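PDB 6T2R: beta-glycosidase from Bacteroides caccae, which belongs to glycoside hydrolase family 16 and probably acts as an endo-beta-galactosidase, an O-glycanase that cuts within mucin glycan chains. Local coordinates for residues W47-R52 against R66-R71; R149-S154 against S239-V244. One frame throughout, in Å; residues are numbered along the deposited sequence.

Contact 1: residues W47-R52 against R66-R71. With SO4 (sulfate ion), chain C.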
loop_
_atom_site.group_PDB
_atom_site.type_symbol
_atom_site.label_atom_id
_atom_site.label_comp_id
_atom_site.label_asym_id
_atom_site.label_seq_id
_atom_site.Cartn_x
_atom_site.Cartn_y
_atom_site.Cartn_z
ATOM N N TRP A 47 8.409 10.383 4.856
ATOM C CA TRP A 47 8.798 9.345 3.871
ATOM C C TRP A 47 10.308 9.073 3.913
ATOM O O TRP A 47 11.095 9.998 4.210
ATOM C CB TRP A 47 8.402 9.764 2.465
ATOM C CG TRP A 47 6.939 9.999 2.292
ATOM C CD1 TRP A 47 6.303 11.200 2.186
ATOM C CD2 TRP A 47 5.923 9.001 2.182
ATOM N NE1 TRP A 47 4.955 11.013 2.026
ATOM C CE2 TRP A 47 4.694 9.676 2.004
ATOM C CE3 TRP A 47 5.923 7.606 2.221
ATOM C CZ2 TRP A 47 3.485 9.002 1.831
ATOM C CZ3 TRP A 47 4.727 6.947 2.063
ATOM C CH2 TRP A 47 3.525 7.633 1.890
ATOM N N SER A 48 10.669 7.831 3.625
ATOM C CA SER A 48 12.038 7.366 3.314
ATOM C C SER A 48 11.923 6.434 2.115
ATOM O O SER A 48 10.827 5.776 1.930
ATOM C CB SER A 48 12.662 6.663 4.507
ATOM O OG SER A 48 12.656 7.476 5.668
ATOM N N ARG A 49 12.979 6.378 1.315
ATOM C CA ARG A 49 13.097 5.400 0.209
ATOM C C ARG A 49 13.196 4.005 0.804
ATOM O O ARG A 49 13.789 3.844 1.907
ATOM C CB ARG A 49 14.287 5.707 -0.705
ATOM C CG ARG A 49 14.141 7.019 -1.460
ATOM C CD ARG A 49 15.212 7.205 -2.530
ATOM N NE ARG A 49 14.940 8.437 -3.253
ATOM C CZ ARG A 49 15.753 9.028 -4.126
ATOM N NH1 ARG A 49 16.906 8.495 -4.467
ATOM N NH2 ARG A 49 15.372 10.140 -4.700
ATOM N N ILE A 50 12.625 3.029 0.106
ATOM C CA ILE A 50 12.607 1.642 0.625
ATOM C C ILE A 50 13.919 0.982 0.224
ATOM O O ILE A 50 14.245 0.896 -0.955
ATOM C CB ILE A 50 11.387 0.853 0.108
ATOM C CG1 ILE A 50 10.045 1.438 0.576
ATOM C CG2 ILE A 50 11.527 -0.610 0.481
ATOM C CD1 ILE A 50 8.848 0.862 -0.146
ATOM N N PRO A 51 14.625 0.336 1.170
ATOM C CA PRO A 51 15.832 -0.396 0.821
ATOM C C PRO A 51 15.531 -1.753 0.171
ATOM O O PRO A 51 14.415 -2.285 0.311
ATOM C CB PRO A 51 16.537 -0.563 2.175
ATOM C CG PRO A 51 15.411 -0.604 3.196
ATOM C CD PRO A 51 14.286 0.222 2.600
ATOM N N ARG A 52 16.556 -2.278 -0.503
ATOM C CA ARG A 52 16.667 -3.666 -1.011
ATOM C C ARG A 52 16.323 -4.658 0.103
ATOM O O ARG A 52 16.772 -4.452 1.207
ATOM C CB ARG A 52 18.100 -3.918 -1.495
ATOM C CG ARG A 52 18.285 -5.240 -2.227
ATOM C CD ARG A 52 17.310 -5.405 -3.362
ATOM N NE ARG A 52 17.386 -4.260 -4.275
ATOM C CZ ARG A 52 18.369 -4.050 -5.170
ATOM N NH1 ARG A 52 18.340 -3.005 -5.980
ATOM N NH2 ARG A 52 19.393 -4.882 -5.259
ATOM N N ARG A 66 17.023 7.537 -10.444
ATOM C CA ARG A 66 16.270 7.282 -11.692
ATOM C C ARG A 66 14.964 6.545 -11.390
ATOM O O ARG A 66 14.208 6.306 -12.349
ATOM C CB ARG A 66 17.142 6.514 -12.680
ATOM C CG ARG A 66 18.273 7.345 -13.283
ATOM C CD ARG A 66 19.203 6.479 -14.107
ATOM N NE ARG A 66 19.741 5.447 -13.233
ATOM C CZ ARG A 66 20.403 4.341 -13.611
ATOM N NH1 ARG A 66 20.643 4.073 -14.887
ATOM N NH2 ARG A 66 20.834 3.491 -12.693
ATOM N N CYS A 67 14.696 6.181 -10.134
ATOM C CA CYS A 67 13.456 5.444 -9.776
ATOM C C CYS A 67 12.400 6.398 -9.173
ATOM O O CYS A 67 11.286 5.953 -8.849
ATOM C CB CYS A 67 13.792 4.294 -8.839
ATOM S SG CYS A 67 14.715 2.957 -9.647
ATOM N N TYR A 68 12.738 7.671 -9.014
ATOM C CA TYR A 68 11.949 8.666 -8.239
ATOM C C TYR A 68 11.849 9.962 -9.043
ATOM O O TYR A 68 12.838 10.336 -9.674
ATOM C CB TYR A 68 12.624 8.947 -6.905
ATOM C CG TYR A 68 12.778 7.718 -6.065
ATOM C CD1 TYR A 68 13.843 6.859 -6.252
ATOM C CD2 TYR A 68 11.838 7.400 -5.103
ATOM C CE1 TYR A 68 13.989 5.718 -5.478
ATOM C CE2 TYR A 68 11.943 6.243 -4.352
ATOM C CZ TYR A 68 13.029 5.412 -4.524
ATOM O OH TYR A 68 13.152 4.305 -3.744
ATOM N N GLU A 69 10.675 10.581 -9.059
ATOM C CA GLU A 69 10.464 11.921 -9.658
ATOM C C GLU A 69 9.331 12.643 -8.928
ATOM O O GLU A 69 8.399 11.976 -8.495
ATOM C CB GLU A 69 10.219 11.792 -11.153
ATOM C CG GLU A 69 10.386 13.118 -11.849
ATOM C CD GLU A 69 10.076 13.104 -13.333
ATOM O OE1 GLU A 69 9.912 14.212 -13.897
ATOM O OE2 GLU A 69 9.972 11.981 -13.909
ATOM N N MET A 70 9.464 13.952 -8.710
ATOM C CA MET A 70 8.320 14.861 -8.431
ATOM C C MET A 70 8.038 15.619 -9.731
ATOM O O MET A 70 8.981 16.187 -10.313
ATOM C CB MET A 70 8.623 15.846 -7.301
ATOM C CG MET A 70 9.191 15.195 -6.093
ATOM S SD MET A 70 8.058 13.978 -5.340
ATOM C CE MET A 70 6.896 15.088 -4.556
ATOM N N ARG A 71 6.807 15.552 -10.223
ATOM C CA ARG A 71 6.418 16.110 -11.526
ATOM C C ARG A 71 4.998 16.648 -11.430
ATOM O O ARG A 71 4.056 15.857 -11.206
ATOM C CB ARG A 71 6.523 15.010 -12.574
ATOM C CG ARG A 71 6.075 15.473 -13.941
ATOM C CD ARG A 71 6.564 14.497 -14.986
ATOM N NE ARG A 71 5.699 13.355 -15.048
ATOM C CZ ARG A 71 6.072 12.089 -15.182
ATOM N NH1 ARG A 71 7.340 11.720 -15.226
ATOM N NH2 ARG A 71 5.129 11.177 -15.243
HETATM S S SO4 C . 21.931 -3.324 -7.469
HETATM O O1 SO4 C . 21.010 -2.239 -7.336
HETATM O O2 SO4 C . 22.716 -3.200 -8.701
HETATM O O3 SO4 C . 22.817 -3.297 -6.333
HETATM O O4 SO4 C . 21.205 -4.578 -7.513
HETATM O O HOH W 1 12.790 1.566 -3.411
#
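The guanidinium of Arg-49 lies flat on the ring of Tyr-68, and this stack carries most of the contact between 47-52 and 66-71. The Arg-49 side chain starts with CG anti to the carbonyl carbon (chi1 -65°) and then runs extended to NE, so that it travels over the phenol from the hydroxyl end toward Tyr-68 CB. CB of Arg-49 comes within 3.5 Å of Tyr-68 OH. CD sits over the face in a CH-pi contact, 3.7 Å from CD to the Tyr-68 ring centroid. Beyond it, the guanidinium is almost parallel to the ring, the planes 5° apart, with Arg-49 CZ 4.0 Å from the centroid in a cation-pi interaction. A salt bridge from NH1 to Asp-65 helps fix the rotation of the stacked group.

At Ile-50 the link is through solvent: one water lies 2.9 Å from Ile-50 O and 2.8 Å from Tyr-68 OH, while the hydroxyl also hydrogen-bonds Ser-62 O. Arg-52 turns elsewhere, its chain bent at chi2 and chi3. Its NH1 and NH2 grip two oxygens of a sulfate, probably from the crystallisation liquor, with NH2 2.9 Å from O4; Asn-82, Asn-84 and Ala-90 complete that site. The core of the contact is an arginine-tyrosine cation-pi stack between short strands 48-49 and 68-71, at the margin of the antiparallel beta-sandwich (jelly-roll) characteristic of family 16.

Contact 2: residues R149-S154 against S239-V244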
loop_
_atom_site.group_PDB
_atom_site.type_symbol
_atom_site.label_atom_id
_atom_site.label_comp_id
_atom_site.label_asym_id
_atom_site.label_seq_id
_atom_site.Cartn_x
_atom_site.Cartn_y
_atom_site.Cartn_z
ATOM N N ARG A 149 -1.764 -4.120 -8.511
ATOM C CA ARG A 149 -2.184 -4.187 -9.936
ATOM C C ARG A 149 -1.104 -4.933 -10.742
ATOM O O ARG A 149 0.034 -4.433 -10.909
ATOM C CB ARG A 149 -2.515 -2.794 -10.472
ATOM C CG ARG A 149 -3.514 -2.810 -11.624
ATOM C CD ARG A 149 -3.001 -3.462 -12.905
ATOM N NE ARG A 149 -2.018 -2.564 -13.460
ATOM C CZ ARG A 149 -2.281 -1.625 -14.369
ATOM N NH1 ARG A 149 -3.472 -1.529 -14.928
ATOM N NH2 ARG A 149 -1.332 -0.783 -14.729
ATOM N N LEU A 150 -1.499 -6.087 -11.256
ATOM C CA LEU A 150 -0.644 -7.036 -12.013
ATOM C C LEU A 150 -0.656 -6.685 -13.502
ATOM O O LEU A 150 -1.754 -6.608 -14.107
ATOM C CB LEU A 150 -1.207 -8.450 -11.819
ATOM C CG LEU A 150 -0.610 -9.288 -10.686
ATOM C CD1 LEU A 150 -0.324 -8.457 -9.450
ATOM C CD2 LEU A 150 -1.521 -10.449 -10.339
ATOM N N ASN A 151 0.526 -6.585 -14.099
ATOM C CA ASN A 151 0.661 -6.644 -15.573
ATOM C C ASN A 151 -0.154 -5.493 -16.171
ATOM O O ASN A 151 0.091 -4.335 -15.788
ATOM C CB ASN A 151 0.285 -8.050 -16.069
ATOM C CG ASN A 151 1.282 -9.067 -15.563
ATOM O OD1 ASN A 151 2.484 -8.931 -15.810
ATOM N ND2 ASN A 151 0.813 -10.057 -14.817
ATOM N N HIS A 152 -1.057 -5.808 -17.102
ATOM C CA HIS A 152 -1.951 -4.845 -17.799
ATOM C C HIS A 152 -3.389 -4.988 -17.275
ATOM O O HIS A 152 -4.265 -4.554 -17.985
ATOM C CB HIS A 152 -1.866 -5.064 -19.336
ATOM C CG HIS A 152 -0.510 -4.790 -19.916
ATOM N ND1 HIS A 152 -0.214 -3.604 -20.617
ATOM C CD2 HIS A 152 0.642 -5.507 -19.889
ATOM C CE1 HIS A 152 1.056 -3.610 -20.983
ATOM N NE2 HIS A 152 1.603 -4.766 -20.550
ATOM N N ASP A 153 -3.643 -5.552 -16.091
ATOM C CA ASP A 153 -5.041 -5.872 -15.673
ATOM C C ASP A 153 -5.843 -4.571 -15.549
ATOM O O ASP A 153 -5.294 -3.557 -15.154
ATOM C CB ASP A 153 -5.127 -6.619 -14.335
ATOM C CG ASP A 153 -4.426 -7.972 -14.245
ATOM O OD1 ASP A 153 -4.077 -8.534 -15.278
ATOM O OD2 ASP A 153 -4.252 -8.465 -13.110
ATOM N N SER A 154 -7.128 -4.620 -15.853
ATOM C CA SER A 154 -8.127 -3.564 -15.583
ATOM C C SER A 154 -8.826 -3.840 -14.244
ATOM O O SER A 154 -9.947 -3.317 -14.016
ATOM C CB SER A 154 -9.111 -3.534 -16.708
ATOM O OG SER A 154 -9.866 -4.740 -16.673
ATOM N N SER A 239 6.817 -14.649 -8.479
ATOM C CA SER A 239 6.129 -15.888 -8.896
ATOM C C SER A 239 4.692 -15.518 -9.223
ATOM O O SER A 239 4.158 -16.099 -10.149
ATOM C CB SER A 239 6.230 -16.979 -7.851
ATOM O OG SER A 239 6.266 -16.412 -6.556
ATOM N N TRP A 240 4.114 -14.553 -8.511
ATOM C CA TRP A 240 2.690 -14.168 -8.696
ATOM C C TRP A 240 2.500 -13.430 -10.033
ATOM O O TRP A 240 1.612 -13.801 -10.827
ATOM C CB TRP A 240 2.188 -13.351 -7.496
ATOM C CG TRP A 240 0.732 -13.023 -7.577
ATOM C CD1 TRP A 240 -0.225 -13.761 -8.199
ATOM C CD2 TRP A 240 0.059 -11.883 -7.012
ATOM N NE1 TRP A 240 -1.447 -13.160 -8.066
ATOM C CE2 TRP A 240 -1.306 -12.010 -7.337
ATOM C CE3 TRP A 240 0.477 -10.753 -6.289
ATOM C CZ2 TRP A 240 -2.254 -11.065 -6.958
ATOM C CZ3 TRP A 240 -0.464 -9.833 -5.873
ATOM C CH2 TRP A 240 -1.812 -9.987 -6.209
ATOM N N VAL A 241 3.297 -12.411 -10.303
ATOM C CA VAL A 241 3.020 -11.517 -11.469
ATOM C C VAL A 241 3.534 -12.161 -12.761
ATOM O O VAL A 241 2.954 -11.893 -13.818
ATOM C CB VAL A 241 3.621 -10.123 -11.239
ATOM C CG1 VAL A 241 5.147 -10.157 -11.221
ATOM C CG2 VAL A 241 3.064 -9.126 -12.241
ATOM N N GLY A 242 4.566 -12.998 -12.679
ATOM C CA GLY A 242 5.134 -13.666 -13.865
ATOM C C GLY A 242 6.346 -12.897 -14.345
ATOM O O GLY A 242 6.867 -12.028 -13.582
ATOM N N THR A 243 6.799 -13.175 -15.558
ATOM C CA THR A 243 8.101 -12.653 -16.043
ATOM C C THR A 243 7.934 -11.191 -16.445
ATOM O O THR A 243 6.869 -10.797 -16.926
ATOM C CB THR A 243 8.667 -13.486 -17.204
ATOM O OG1 THR A 243 7.647 -13.577 -18.205
ATOM C CG2 THR A 243 9.119 -14.872 -16.782
ATOM N N VAL A 244 8.998 -10.425 -16.307
ATOM C CA VAL A 244 9.074 -9.031 -16.826
ATOM C C VAL A 244 9.389 -9.039 -18.332
ATOM O O VAL A 244 10.315 -9.747 -18.727
ATOM C CB VAL A 244 10.143 -8.232 -16.060
ATOM C CG1 VAL A 244 10.200 -6.804 -16.570
ATOM C CG2 VAL A 244 9.941 -8.292 -14.546
#
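Leu-150 pushes its side chain against Trp-240 and Val-241, and it can be followed atom by atom. CB points toward 239-244 without itself touching that segment. CG then reaches CG2 of Val-241 at 4.0 Å, a loose apolar contact. From there the two methyls both lie against the indole. CD2 stands over the face, 3.4 Å from Trp-240 CE2 and offset toward the rim, and makes a CH-pi contact with the five-membered ring. CD1 lies by CZ3 and CH2 of the benzo ring, 3.8 Å from Trp-240 CZ3. The indole is brought there by a chi1 of -176°, which sets CG of Trp-240 anti to its own backbone N.

Next along the chain, Asn-151 supplies the polar link. Its ND2 donates to Val-241 O at 3.0 Å; the bond is nearly straight (170°). Val-241 O lies in the amide plane of Asn-151 and receives the N-H on a lone pair, in its own carbonyl plane. OD1 accepts from Gly-121 N, so both ends of the amide are engaged and its flip is fixed. Leu-150 to Asp-153 form a type II' turn, closed by Asp-153 N to Leu-150 O, which presents Asn-151 at its second position.

Trp-123 touches Leu-150, Trp-240 and Val-241, and Tyr-157 of strand 155-161 meets the indole edge-to-face. The contact thus joins the loop between strands 147-148 and 155-161 to the long loop from strand 228-233 to strand 251-263.

From the N terminus, the chain passes strand 29-35 and comes first to contact 1, whose two segments are separated by 13 residues without alpha-helix or strand; it closes that short loop before strand 74-81. Contact 2 opens much later, at 149-154, and spans 84 residues, including helix 163-167 and many strands, before 239-244 comes back to meet it. The two therefore follow in series, neither nested nor crossed. The centres of contact 1 and contact 2 are about 21 Å apart, and the nearest atoms of contact 1 and contact 2 about 13 Å apart, with no touch. Strand 228-233 pairs with both 92-98, the partner of 48-49, and 125-130, the partner of 147-148, and leads on into the loop holding 239-244.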